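Local coordinates for protein alpha,alpha-trehalose-phosphate synthase (UDP-forming) (Burkholderia multivorans, PDB 5UOF) that belongs to glycosyltransferase family 20 and has the GT-B fold of two Rossmann-like domains joined by a hinge, at residues G236-A241 with V452-F457. Residues are numbered along the deposited sequence; the frame is centred on the assembly and turned at random.
Sequences GVYPDA and VWRDTF. With EDO (1,2-ethanediol), chain Q.
Tyr238 and Arg454 meet where the two Rossmann-like domains of this GT-B glycosyltransferase join. Segment 236-241 follows strand 226-232 of the first sheet after a short loop and enters helix 239-248, with Tyr238 at its N-cap position. Segment 452-457 belongs to helix 450-472, the last helix of the chain, which returns to pack on the first domain, as in other GT-B enzymes. The two side chains cross at about a right angle. The phenol ring and the guanidinium are turned 38° apart, and they meet at their edges without stacking. Tyr238 OH accepts a hydrogen bond from Arg454 NH2 at 2.8 Å. This bond is fairly straight, with an N-H...O angle of 158°. The oxygen lies 8° out of the guanidinium plane. A second, weak bond runs from Arg454 NH1 to Tyr238 OH at 3.2 Å, so both terminal nitrogens of the arginine face the hydroxyl. The Arg454 chain is extended through chi2 and then bends at chi3, which turns the guanidinium edge to the tyrosine. Arg454 NH1 also donates to Gly35 O, which would help to fix the rotation of the group. Beside Arg454, Trp453 packs edge-to-face on Phe162 and also meets Trp137. Away from the side-chain pair, one water links the backbones. It accepts from Gly236 N at 2.9 Å and from Trp453 N at 3.2 Å.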
# COMPACT_ATOMS: atom_id res chain seq x y z
N GLY A 236 -16.99 -8.81 -17.39
CA GLY A 236 -16.91 -10.20 -17.75
C GLY A 236 -16.55 -10.42 -19.20
O GLY A 236 -16.02 -9.52 -19.88
N VAL A 237 -16.83 -11.62 -19.69
CA VAL A 237 -16.52 -12.02 -21.05
C VAL A 237 -17.76 -12.67 -21.64
O VAL A 237 -18.83 -12.68 -21.01
CB VAL A 237 -15.32 -12.98 -21.11
CG1 VAL A 237 -14.09 -12.32 -20.51
CG2 VAL A 237 -15.65 -14.29 -20.38
N TYR A 238 -17.66 -13.21 -22.86
CA TYR A 238 -18.72 -14.04 -23.42
C TYR A 238 -18.21 -15.47 -23.45
O TYR A 238 -17.57 -15.89 -24.43
CB TYR A 238 -19.15 -13.58 -24.81
CG TYR A 238 -19.91 -12.27 -24.81
CD1 TYR A 238 -21.15 -12.17 -24.19
CD2 TYR A 238 -19.40 -11.14 -25.45
CE1 TYR A 238 -21.87 -10.97 -24.19
CE2 TYR A 238 -20.11 -9.95 -25.45
CZ TYR A 238 -21.34 -9.87 -24.83
OH TYR A 238 -22.06 -8.68 -24.84
N PRO A 239 -18.44 -16.26 -22.39
CA PRO A 239 -17.71 -17.53 -22.27
C PRO A 239 -18.06 -18.54 -23.34
O PRO A 239 -17.17 -19.27 -23.78
CB PRO A 239 -18.09 -18.02 -20.86
CG PRO A 239 -19.36 -17.30 -20.52
CD PRO A 239 -19.29 -15.98 -21.22
N ASP A 240 -19.32 -18.60 -23.78
CA ASP A 240 -19.68 -19.56 -24.82
C ASP A 240 -19.01 -19.19 -26.14
O ASP A 240 -18.58 -20.07 -26.90
CB ASP A 240 -21.20 -19.63 -24.98
CG ASP A 240 -21.90 -20.11 -23.70
OD1 ASP A 240 -21.24 -20.71 -22.83
OD2 ASP A 240 -23.13 -19.89 -23.59
N ALA A 241 -18.88 -17.89 -26.43
CA ALA A 241 -18.21 -17.46 -27.65
C ALA A 241 -16.72 -17.78 -27.61
O ALA A 241 -16.15 -18.18 -28.63
CB ALA A 241 -18.42 -15.96 -27.86
N VAL A 452 -23.69 -7.85 -18.95
CA VAL A 452 -24.14 -7.36 -17.65
C VAL A 452 -23.46 -6.03 -17.32
O VAL A 452 -24.12 -5.07 -16.91
CB VAL A 452 -23.90 -8.41 -16.55
CG1 VAL A 452 -24.33 -7.88 -15.18
CG2 VAL A 452 -24.66 -9.70 -16.91
N TRP A 453 -22.15 -5.94 -17.53
CA TRP A 453 -21.43 -4.68 -17.35
C TRP A 453 -22.06 -3.57 -18.18
O TRP A 453 -22.42 -2.50 -17.67
CB TRP A 453 -19.96 -4.88 -17.74
CG TRP A 453 -19.08 -3.66 -17.73
CD1 TRP A 453 -18.56 -3.04 -16.63
CD2 TRP A 453 -18.56 -2.97 -18.87
NE1 TRP A 453 -17.76 -1.98 -17.02
CE2 TRP A 453 -17.73 -1.94 -18.39
CE3 TRP A 453 -18.71 -3.14 -20.25
CZ2 TRP A 453 -17.06 -1.06 -19.24
CZ3 TRP A 453 -18.04 -2.27 -21.09
CH2 TRP A 453 -17.23 -1.24 -20.59
N ARG A 454 -22.21 -3.83 -19.48
CA ARG A 454 -22.74 -2.82 -20.38
C ARG A 454 -24.16 -2.42 -19.98
O ARG A 454 -24.47 -1.23 -19.83
CB ARG A 454 -22.71 -3.36 -21.81
CG ARG A 454 -23.55 -2.57 -22.76
CD ARG A 454 -23.37 -3.07 -24.19
NE ARG A 454 -23.98 -4.37 -24.42
CZ ARG A 454 -23.29 -5.49 -24.63
NH1 ARG A 454 -21.97 -5.48 -24.62
NH2 ARG A 454 -23.94 -6.62 -24.84
N ASP A 455 -25.03 -3.41 -19.80
CA ASP A 455 -26.45 -3.13 -19.61
C ASP A 455 -26.73 -2.46 -18.27
O ASP A 455 -27.55 -1.54 -18.20
CB ASP A 455 -27.26 -4.42 -19.73
CG ASP A 455 -27.36 -4.92 -21.15
OD1 ASP A 455 -27.15 -4.12 -22.09
OD2 ASP A 455 -27.63 -6.13 -21.33
N THR A 456 -26.06 -2.91 -17.20
CA THR A 456 -26.34 -2.33 -15.89
C THR A 456 -25.77 -0.92 -15.77
O THR A 456 -26.39 -0.04 -15.17
CB THR A 456 -25.79 -3.23 -14.78
OG1 THR A 456 -24.39 -3.42 -14.96
CG2 THR A 456 -26.47 -4.60 -14.83
N PHE A 457 -24.59 -0.68 -16.36
CA PHE A 457 -24.04 0.67 -16.28
C PHE A 457 -24.89 1.64 -17.09
O PHE A 457 -25.25 2.72 -16.60
CB PHE A 457 -22.58 0.70 -16.76
CG PHE A 457 -21.85 1.95 -16.33
CD1 PHE A 457 -22.03 3.15 -17.00
CD2 PHE A 457 -20.99 1.92 -15.25
CE1 PHE A 457 -21.37 4.30 -16.60
CE2 PHE A 457 -20.33 3.07 -14.83
CZ PHE A 457 -20.52 4.27 -15.51
C1 EDO Q . -28.48 -1.04 -23.54
O1 EDO Q . -28.62 -1.84 -22.36
C2 EDO Q . -27.13 -1.29 -24.18
O2 EDO Q . -27.18 -2.39 -25.11
O HOH W 1 -19.80 -8.09 -17.16